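Long-range contacts in predicted acyltransferase with acyl-CoA N-acyltransferase domain (Escherichia coli, PDB 4RS2), which binds coenzyme A, probably transfers acyl groups as a GNAT-family N-acyltransferase, and on overexpression suppresses silencing by small RNAs, possibly through Hfq: residues F55-T63 with L108-L116; H143-P151 with V170-N181. All blocks are in the same frame, centred on the assembly; numbering follows the deposited sequence. Where two conformers were deposited one is given.

Contact 1 (F55-T63 with L108-L116)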
loop_
_atom_site.group_PDB
_atom_site.type_symbol
_atom_site.label_atom_id
_atom_site.label_comp_id
_atom_site.label_asym_id
_atom_site.label_seq_id
_atom_site.Cartn_x
_atom_site.Cartn_y
_atom_site.Cartn_z
ATOM N N PHE A 55 11.141 -6.172 6.127
ATOM C CA PHE A 55 9.780 -6.598 5.816
ATOM C C PHE A 55 9.010 -5.587 4.949
ATOM O O PHE A 55 7.795 -5.584 4.897
ATOM C CB PHE A 55 9.025 -6.941 7.086
ATOM C CG PHE A 55 9.615 -8.109 7.788
ATOM C CD1 PHE A 55 9.403 -9.368 7.298
ATOM C CD2 PHE A 55 10.465 -7.943 8.857
ATOM C CE1 PHE A 55 9.944 -10.459 7.911
ATOM C CE2 PHE A 55 11.034 -9.032 9.468
ATOM C CZ PHE A 55 10.776 -10.290 8.987
ATOM N N LEU A 56 9.738 -4.719 4.269
ATOM C CA LEU A 56 9.142 -3.795 3.315
ATOM C C LEU A 56 9.415 -4.428 1.951
ATOM O O LEU A 56 10.516 -4.294 1.437
ATOM C CB LEU A 56 9.775 -2.399 3.453
ATOM C CG LEU A 56 9.034 -1.157 2.969
ATOM C CD1 LEU A 56 7.677 -1.003 3.623
ATOM C CD2 LEU A 56 9.865 0.083 3.246
ATOM N N THR A 57 8.427 -5.135 1.397
ATOM C CA THR A 57 8.563 -5.853 0.130
ATOM C C THR A 57 8.817 -4.938 -1.040
ATOM O O THR A 57 9.580 -5.236 -1.925
ATOM C CB THR A 57 7.260 -6.621 -0.164
ATOM O OG1 THR A 57 6.962 -7.508 0.924
ATOM C CG2 THR A 57 7.338 -7.396 -1.441
ATOM N N LEU A 58 8.093 -3.827 -1.061
ATOM C CA LEU A 58 8.204 -2.879 -2.151
ATOM C C LEU A 58 7.636 -1.552 -1.653
ATOM O O LEU A 58 6.654 -1.546 -0.930
ATOM C CB LEU A 58 7.432 -3.357 -3.392
ATOM C CG LEU A 58 7.404 -2.411 -4.607
ATOM C CD1 LEU A 58 8.802 -2.259 -5.179
ATOM C CD2 LEU A 58 6.444 -2.940 -5.662
ATOM N N GLY A 59 8.311 -0.467 -2.011
ATOM C CA GLY A 59 7.851 0.882 -1.741
ATOM C C GLY A 59 8.033 1.683 -3.014
ATOM O O GLY A 59 9.018 1.499 -3.718
ATOM N N LEU A 60 7.051 2.512 -3.338
ATOM C CA LEU A 60 7.115 3.362 -4.512
ATOM C C LEU A 60 6.906 4.759 -4.041
ATOM O O LEU A 60 6.029 5.013 -3.192
ATOM C CB LEU A 60 6.026 3.028 -5.546
ATOM C CG LEU A 60 5.994 1.653 -6.217
ATOM C CD1 LEU A 60 5.002 1.693 -7.361
ATOM C CD2 LEU A 60 7.337 1.225 -6.743
ATOM N N VAL A 61 7.739 5.657 -4.569
ATOM C CA VAL A 61 7.607 7.068 -4.268
ATOM C C VAL A 61 7.170 7.821 -5.487
ATOM O O VAL A 61 7.501 7.434 -6.618
ATOM C CB VAL A 61 8.923 7.748 -3.771
ATOM C CG1 VAL A 61 9.345 7.222 -2.416
ATOM C CG2 VAL A 61 10.048 7.586 -4.758
ATOM N N ALA A 62 6.412 8.886 -5.253
ATOM C CA ALA A 62 6.110 9.879 -6.282
ATOM C C ALA A 62 6.947 11.080 -5.852
ATOM O O ALA A 62 6.976 11.454 -4.661
ATOM C CB ALA A 62 4.651 10.249 -6.291
ATOM N N THR A 63 7.634 11.704 -6.793
ATOM C CA THR A 63 8.485 12.854 -6.471
ATOM C C THR A 63 8.182 14.031 -7.376
ATOM O O THR A 63 7.661 13.850 -8.463
ATOM C CB THR A 63 9.971 12.511 -6.584
ATOM O OG1 THR A 63 10.266 12.181 -7.943
ATOM C CG2 THR A 63 10.332 11.370 -5.663
ATOM N N LEU A 108 -0.025 5.362 -8.080
ATOM C CA LEU A 108 0.855 4.612 -7.194
ATOM C C LEU A 108 0.334 3.196 -6.955
ATOM O O LEU A 108 1.091 2.209 -6.985
ATOM C CB LEU A 108 0.964 5.345 -5.858
ATOM C CG LEU A 108 1.850 6.582 -5.833
ATOM C CD1 LEU A 108 1.583 7.427 -4.616
ATOM C CD2 LEU A 108 3.292 6.137 -5.842
ATOM N N VAL A 109 -0.957 3.082 -6.731
ATOM C CA VAL A 109 -1.523 1.762 -6.519
ATOM C C VAL A 109 -1.427 0.926 -7.805
ATOM O O VAL A 109 -1.032 -0.254 -7.780
ATOM C CB VAL A 109 -2.989 1.873 -6.040
ATOM C CG1 VAL A 109 -3.644 0.492 -5.913
ATOM C CG2 VAL A 109 -3.022 2.615 -4.717
ATOM N N TYR A 110 -1.767 1.524 -8.935
ATOM C CA TYR A 110 -1.722 0.777 -10.192
ATOM C C TYR A 110 -0.317 0.265 -10.479
ATOM O O TYR A 110 -0.129 -0.899 -10.812
ATOM C CB TYR A 110 -2.218 1.611 -11.404
ATOM C CG TYR A 110 -2.211 0.780 -12.668
ATOM C CD1 TYR A 110 -3.283 -0.021 -12.989
ATOM C CD2 TYR A 110 -1.122 0.775 -13.513
ATOM C CE1 TYR A 110 -3.276 -0.831 -14.119
ATOM C CE2 TYR A 110 -1.107 -0.013 -14.655
ATOM C CZ TYR A 110 -2.194 -0.813 -14.951
ATOM O OH TYR A 110 -2.206 -1.609 -16.102
ATOM N N GLU A 111 0.669 1.157 -10.369
ATOM C CA GLU A 111 2.054 0.784 -10.658
ATOM C C GLU A 111 2.549 -0.225 -9.637
ATOM O O GLU A 111 3.299 -1.132 -9.977
ATOM C CB GLU A 111 3.001 1.998 -10.727
ATOM C CG GLU A 111 4.454 1.582 -10.963
ATOM C CD GLU A 111 5.378 2.699 -11.450
ATOM O OE1 GLU A 111 4.897 3.751 -11.949
ATOM O OE2 GLU A 111 6.612 2.501 -11.352
ATOM N N GLY A 112 2.150 -0.063 -8.382
ATOM C CA GLY A 112 2.542 -1.021 -7.342
ATOM C C GLY A 112 2.081 -2.427 -7.704
ATOM O O GLY A 112 2.838 -3.400 -7.701
ATOM N N LEU A 113 0.791 -2.530 -7.988
ATOM C CA LEU A 113 0.188 -3.792 -8.351
ATOM C C LEU A 113 0.795 -4.362 -9.631
ATOM O O LEU A 113 0.997 -5.578 -9.733
ATOM C CB LEU A 113 -1.337 -3.669 -8.442
ATOM C CG LEU A 113 -2.081 -3.938 -7.100
ATOM C CD1 LEU A 113 -1.573 -3.095 -5.922
ATOM C CD2 LEU A 113 -3.601 -3.836 -7.236
ATOM N N ASP A 114 1.073 -3.499 -10.605
ATOM C CA ASP A 114 1.677 -3.953 -11.869
ATOM C C ASP A 114 3.084 -4.516 -11.631
ATOM O O ASP A 114 3.435 -5.551 -12.188
ATOM C CB ASP A 114 1.737 -2.797 -12.848
ATOM C CG ASP A 114 2.106 -3.235 -14.233
ATOM O OD1 ASP A 114 1.334 -4.018 -14.821
ATOM O OD2 ASP A 114 3.148 -2.774 -14.719
ATOM N N SER A 115 3.862 -3.832 -10.799
ATOM C CA SER A 115 5.211 -4.269 -10.450
ATOM C C SER A 115 5.155 -5.615 -9.709
ATOM O O SER A 115 5.942 -6.562 -9.981
ATOM C CB SER A 115 5.892 -3.206 -9.593
ATOM O OG SER A 115 6.263 -2.086 -10.397
ATOM N N LEU A 116 4.233 -5.714 -8.781
ATOM C CA LEU A 116 4.115 -6.945 -7.997
ATOM C C LEU A 116 3.763 -8.133 -8.903
ATOM O O LEU A 116 4.314 -9.218 -8.752
ATOM C CB LEU A 116 3.134 -6.760 -6.858
ATOM C CG LEU A 116 3.622 -5.814 -5.780
ATOM C CD1 LEU A 116 2.442 -5.336 -4.995
ATOM C CD2 LEU A 116 4.664 -6.444 -4.861
#
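L60 drives its CD1 methyl onto the helix 108-116 where G112 has no side chain, and this is the tight part of the contact. CD1 of L60 stands 3.5 Å from G112 N, over a turn whose backbone is already tied by the bond from G112 N to L108 O; in the modelled conformer E111 CG touches the same methyl. With CG turned beside the backbone N (chi1 -63°) and the second torsion extended, the L60 branch reaches over the helix. On one flank L108 CD2 meets L60 CB at 4.2 Å and touches the backbone at V61 and A62. On the other, L58 CD2 meets S115 CB and L116 CD2, each at 4.0 Å, a looser apolar seam that fades to a marginal touch at T57.

The open side belongs to E111 and S115, both partly exposed. S115 OG turns back to its own helix and donates to E111 O at 3.1 Å, tilted 33° from the carbonyl plane; S115 N reaches that oxygen from the opposite face.

The axes of 58-63 and 108-116 run roughly antiparallel (145°) and approach to 9.3 Å, the helix lying across one face of the central GNAT sheet. The side chain of L108 is about 7 Å from the bound coenzyme A. Strand 18-21 flanks the E111 side, with V21 against L60 and I19 against E111; beyond L116 lie F75 of strand 69-80 and V88 of strand 87-95, and T57 and L58 form a classic beta bulge opposite F75.

Contact 2 (H143-P151 with V170-N181)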
loop_
_atom_site.group_PDB
_atom_site.type_symbol
_atom_site.label_atom_id
_atom_site.label_comp_id
_atom_site.label_asym_id
_atom_site.label_seq_id
_atom_site.Cartn_x
_atom_site.Cartn_y
_atom_site.Cartn_z
ATOM N N HIS A 143 -16.073 -11.559 1.216
ATOM C CA HIS A 143 -16.757 -12.267 0.140
ATOM C C HIS A 143 -15.972 -13.424 -0.421
ATOM O O HIS A 143 -16.526 -14.267 -1.141
ATOM C CB HIS A 143 -17.130 -11.317 -0.983
ATOM C CG HIS A 143 -18.136 -10.297 -0.576
ATOM N ND1 HIS A 143 -18.504 -9.248 -1.397
ATOM C CD2 HIS A 143 -18.776 -10.101 0.599
ATOM C CE1 HIS A 143 -19.395 -8.504 -0.773
ATOM N NE2 HIS A 143 -19.587 -9.002 0.436
ATOM N N HIS A 144 -14.696 -13.474 -0.089
ATOM C CA HIS A 144 -13.806 -14.562 -0.493
ATOM C C HIS A 144 -13.362 -15.354 0.717
ATOM O O HIS A 144 -12.410 -16.134 0.641
ATOM C CB HIS A 144 -12.575 -13.994 -1.189
ATOM C CG HIS A 144 -12.865 -13.293 -2.474
ATOM N ND1 HIS A 144 -12.827 -13.928 -3.697
ATOM C CD2 HIS A 144 -13.185 -12.007 -2.729
ATOM C CE1 HIS A 144 -13.082 -13.050 -4.650
ATOM N NE2 HIS A 144 -13.323 -11.885 -4.090
ATOM N N ASP A 145 -14.054 -15.192 1.852
ATOM C CA ASP A 145 -13.698 -15.916 3.085
ATOM C C ASP A 145 -12.256 -15.670 3.538
ATOM O O ASP A 145 -11.551 -16.593 3.935
ATOM C CB ASP A 145 -14.009 -17.427 2.984
ATOM C CG ASP A 145 -15.510 -17.721 3.121
ATOM O OD1 ASP A 145 -16.300 -16.751 3.209
ATOM O OD2 ASP A 145 -15.905 -18.913 3.109
ATOM N N LEU A 146 -11.846 -14.405 3.454
ATOM C CA LEU A 146 -10.548 -13.939 3.936
ATOM C C LEU A 146 -10.762 -12.875 5.007
ATOM O O LEU A 146 -11.640 -12.008 4.868
ATOM C CB LEU A 146 -9.749 -13.381 2.786
ATOM C CG LEU A 146 -9.309 -14.396 1.735
ATOM C CD1 LEU A 146 -8.927 -13.672 0.451
ATOM C CD2 LEU A 146 -8.143 -15.225 2.273
ATOM N N ARG A 147 -9.994 -12.943 6.089
ATOM C CA ARG A 147 -10.113 -11.993 7.173
ATOM C C ARG A 147 -8.728 -11.667 7.693
ATOM O O ARG A 147 -7.776 -12.403 7.445
ATOM C CB ARG A 147 -10.933 -12.570 8.319
ATOM C CG ARG A 147 -10.290 -13.781 8.985
ATOM C CD ARG A 147 -11.209 -14.451 10.006
ATOM N NE ARG A 147 -10.518 -15.520 10.729
ATOM C CZ ARG A 147 -9.746 -15.334 11.801
ATOM N NH1 ARG A 147 -9.579 -14.123 12.310
ATOM N NH2 ARG A 147 -9.155 -16.368 12.377
ATOM N N CYS A 148 -8.618 -10.526 8.371
ATOM C CA CYS A 148 -7.394 -10.135 9.065
ATOM C C CYS A 148 -7.645 -10.367 10.554
ATOM O O CYS A 148 -8.716 -10.798 10.931
ATOM C CB CYS A 148 -6.983 -8.702 8.779
ATOM S SG CYS A 148 -8.061 -7.424 9.442
ATOM N N ARG A 149 -6.656 -10.096 11.395
ATOM C CA ARG A 149 -6.772 -10.458 12.826
ATOM C C ARG A 149 -7.453 -9.451 13.714
ATOM O O ARG A 149 -7.724 -9.758 14.876
ATOM C CB ARG A 149 -5.371 -10.722 13.414
ATOM C CG ARG A 149 -4.485 -9.503 13.563
ATOM C CD ARG A 149 -3.261 -9.787 14.437
ATOM N NE ARG A 149 -3.624 -9.741 15.854
ATOM C CZ ARG A 149 -2.787 -9.975 16.860
ATOM N NH1 ARG A 149 -1.524 -10.302 16.624
ATOM N NH2 ARG A 149 -3.227 -9.902 18.112
ATOM N N TRP A 150 -7.768 -8.275 13.186
ATOM C CA TRP A 150 -8.248 -7.170 14.014
ATOM C C TRP A 150 -9.733 -7.051 14.020
ATOM O O TRP A 150 -10.384 -7.383 13.030
ATOM C CB TRP A 150 -7.617 -5.856 13.576
ATOM C CG TRP A 150 -6.122 -5.938 13.662
ATOM C CD1 TRP A 150 -5.385 -6.032 14.783
ATOM C CD2 TRP A 150 -5.208 -5.933 12.576
ATOM N NE1 TRP A 150 -4.052 -6.104 14.475
ATOM C CE2 TRP A 150 -3.920 -6.038 13.117
ATOM C CE3 TRP A 150 -5.357 -5.884 11.200
ATOM C CZ2 TRP A 150 -2.775 -6.064 12.320
ATOM C CZ3 TRP A 150 -4.225 -5.913 10.415
ATOM C CH2 TRP A 150 -2.947 -6.023 10.989
ATOM N N PRO A 151 -10.286 -6.587 15.156
ATOM C CA PRO A 151 -11.727 -6.483 15.199
ATOM C C PRO A 151 -12.269 -5.339 14.376
ATOM O O PRO A 151 -11.562 -4.365 14.108
ATOM C CB PRO A 151 -12.027 -6.261 16.704
ATOM C CG PRO A 151 -10.781 -5.715 17.269
ATOM C CD PRO A 151 -9.660 -6.328 16.463
ATOM N N VAL A 170 -8.327 -20.260 -1.557
ATOM C CA VAL A 170 -7.475 -19.636 -0.555
ATOM C C VAL A 170 -8.400 -18.886 0.387
ATOM O O VAL A 170 -9.034 -17.920 -0.028
ATOM C CB VAL A 170 -6.466 -18.650 -1.162
ATOM C CG1 VAL A 170 -5.641 -18.027 -0.049
ATOM C CG2 VAL A 170 -5.561 -19.317 -2.212
ATOM N N THR A 171 -8.465 -19.343 1.637
ATOM C CA THR A 171 -9.377 -18.768 2.636
ATOM C C THR A 171 -8.707 -18.715 3.989
ATOM O O THR A 171 -7.655 -19.351 4.212
ATOM C CB THR A 171 -10.653 -19.628 2.783
ATOM O OG1 THR A 171 -10.292 -20.939 3.266
ATOM C CG2 THR A 171 -11.371 -19.747 1.492
ATOM N N GLY A 172 -9.310 -17.949 4.894
ATOM C CA GLY A 172 -8.872 -17.906 6.271
ATOM C C GLY A 172 -8.196 -16.628 6.713
ATOM O O GLY A 172 -8.412 -15.566 6.140
ATOM N N LEU A 173 -7.355 -16.763 7.728
ATOM C CA LEU A 173 -6.686 -15.638 8.334
ATOM C C LEU A 173 -5.453 -15.206 7.573
ATOM O O LEU A 173 -4.498 -15.988 7.380
ATOM C CB LEU A 173 -6.312 -15.960 9.781
ATOM C CG LEU A 173 -5.471 -14.900 10.485
ATOM C CD1 LEU A 173 -6.233 -13.603 10.686
ATOM C CD2 LEU A 173 -5.050 -15.477 11.815
ATOM N N VAL A 174 -5.467 -13.934 7.158
ATOM C CA VAL A 174 -4.361 -13.313 6.481
ATOM C C VAL A 174 -3.604 -12.569 7.569
ATOM O O VAL A 174 -4.142 -11.653 8.185
ATOM C CB VAL A 174 -4.842 -12.326 5.399
ATOM C CG1 VAL A 174 -3.655 -11.618 4.777
ATOM C CG2 VAL A 174 -5.732 -13.038 4.379
ATOM N N GLU A 175 -2.350 -12.957 7.803
ATOM C CA GLU A 175 -1.535 -12.360 8.844
ATOM C C GLU A 175 -0.487 -11.400 8.306
ATOM O O GLU A 175 0.309 -11.753 7.425
ATOM C CB GLU A 175 -0.849 -13.465 9.639
ATOM C CG GLU A 175 -1.743 -14.129 10.684
ATOM C CD GLU A 175 -1.585 -13.540 12.066
ATOM O OE1 GLU A 175 -1.772 -12.331 12.268
ATOM O OE2 GLU A 175 -1.266 -14.312 12.966
ATOM N N TYR A 176 -0.501 -10.183 8.852
ATOM C CA TYR A 176 0.501 -9.169 8.521
ATOM C C TYR A 176 1.677 -9.387 9.488
ATOM O O TYR A 176 1.597 -10.137 10.463
ATOM C CB TYR A 176 -0.034 -7.761 8.742
ATOM C CG TYR A 176 -1.025 -7.198 7.749
ATOM C CD1 TYR A 176 -2.322 -7.683 7.672
ATOM C CD2 TYR A 176 -0.711 -6.092 6.984
ATOM C CE1 TYR A 176 -3.248 -7.130 6.782
ATOM C CE2 TYR A 176 -1.618 -5.532 6.102
ATOM C CZ TYR A 176 -2.890 -6.053 6.005
ATOM O OH TYR A 176 -3.834 -5.517 5.184
ATOM N N HIS A 177 2.788 -8.729 9.208
ATOM C CA HIS A 177 3.919 -8.783 10.100
ATOM C C HIS A 177 3.531 -8.147 11.440
ATOM O O HIS A 177 2.651 -7.265 11.507
ATOM C CB HIS A 177 5.033 -8.001 9.487
ATOM C CG HIS A 177 6.304 -8.127 10.231
ATOM N ND1 HIS A 177 6.688 -7.226 11.196
ATOM C CD2 HIS A 177 7.259 -9.090 10.208
ATOM C CE1 HIS A 177 7.849 -7.598 11.700
ATOM N NE2 HIS A 177 8.209 -8.729 11.123
ATOM N N GLU A 178 4.163 -8.578 12.512
ATOM C CA GLU A 178 3.809 -8.058 13.835
ATOM C C GLU A 178 3.992 -6.560 13.995
ATOM O O GLU A 178 3.396 -5.978 14.890
ATOM C CB GLU A 178 4.579 -8.814 14.899
ATOM C CG GLU A 178 6.069 -8.625 14.827
ATOM C CD GLU A 178 6.793 -9.510 15.796
ATOM O OE1 GLU A 178 6.737 -9.210 17.000
ATOM O OE2 GLU A 178 7.418 -10.485 15.340
ATOM N N HIS A 179 4.788 -5.914 13.138
ATOM C CA HIS A 179 4.952 -4.465 13.227
ATOM C C HIS A 179 3.640 -3.736 13.011
ATOM O O HIS A 179 3.499 -2.570 13.391
ATOM C CB HIS A 179 5.988 -3.918 12.229
ATOM C CG HIS A 179 7.400 -4.226 12.587
ATOM N ND1 HIS A 179 7.831 -4.365 13.892
ATOM C CD2 HIS A 179 8.511 -4.311 11.821
ATOM C CE1 HIS A 179 9.127 -4.594 13.899
ATOM N NE2 HIS A 179 9.563 -4.574 12.658
ATOM N N PHE A 180 2.654 -4.428 12.454
ATOM C CA PHE A 180 1.308 -3.826 12.262
ATOM C C PHE A 180 0.441 -3.800 13.519
ATOM O O PHE A 180 -0.653 -3.209 13.503
ATOM C CB PHE A 180 0.561 -4.533 11.131
ATOM C CG PHE A 180 0.975 -4.082 9.754
ATOM C CD1 PHE A 180 2.104 -4.604 9.159
ATOM C CD2 PHE A 180 0.246 -3.126 9.069
ATOM C CE1 PHE A 180 2.491 -4.203 7.923
ATOM C CE2 PHE A 180 0.638 -2.707 7.824
ATOM C CZ PHE A 180 1.763 -3.259 7.241
ATOM N N ASN A 181 0.893 -4.458 14.585
ATOM C CA ASN A 181 0.114 -4.540 15.821
ATOM C C ASN A 181 0.375 -3.350 16.719
ATOM O O ASN A 181 0.636 -3.500 17.909
ATOM C CB ASN A 181 0.453 -5.838 16.537
ATOM C CG ASN A 181 0.094 -7.062 15.699
ATOM O OD1 ASN A 181 -0.766 -6.987 14.815
ATOM N ND2 ASN A 181 0.778 -8.164 15.924
HETATM O O HOH W 1 -11.256 -17.350 -1.477
HETATM O O HOH W 2 -4.146 -9.762 10.128
#
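W150 and Y176 set their rings obliquely, planes at 51° and centroids 5.4 Å apart, so that the outer corner of the indole at CH2 bears on Y176 CD1. W150 CH2 also packs on F180 CB at 3.8 Å. N181 comes to the indole from the edge: its OD1 lies in the ring plane, 3.3 Å from W150 CZ2, and takes a weak, bent bond from NE1, while its amide is turned steeply, 73°, against the ring. R149 CG rests over one indole face, where water 2 also lies; that water accepts from R149 N and donates to V174 O, carrying the pairing on where the strands part.

Nearer the start, the segments are parallel strands, joined by hydrogen bonds from G172 N to D145 O (2.8 Å), from R147 N to G172 O and from V174 N to R147 O, the last almost straight. Strand 146-147 extends the GNAT sheet through 172-175, which pairs antiparallel with strand 69-80 on its other side. L146 turns to one face of this pair, its CD2 against V174 CG2 at 3.9 Å and near V170 O. On the other face R147 is extended from CG to NE; the R147 and L173 side chains cross obliquely, L173 CB 3.8 Å above the guanidinium plane and offset toward its rim. L173 CD1, swung round with CG opposite the backbone N (chi1 174°), goes on to C148 C at 3.5 Å.

R149 bends at its third torsion and crosses N181 at about a right angle; R149 NH1 and N181 ND2 come to 3.2 Å, two donors with no hydrogen bond between them. Past W150, R188 adds a cation-pi contact to the indole and also bonds F180 O.

How the contacts relate
From the N terminus the chain reaches strand 58-63, runs through strands 69-80, 83-85 and 87-95, and returns as helix 104-118; contact 1 closes this loop of 44 residues over the sheet. Only later does contact 2 open: a shorter loop of 18 residues, which includes strand 157-161, brings 170-181 back beside 143-151. The two loops thus follow in series, neither nested nor crossed. Contact 1 joins helix 104-118 to a strand next to strand 18-21, contact 2 adds strand 146-147 to 172-175, and strand 69-80 pairs with strands from both. Their centres lie 21 Å apart, yet they touch directly where F55 CE2 packs 3.3 Å from H177 NE2.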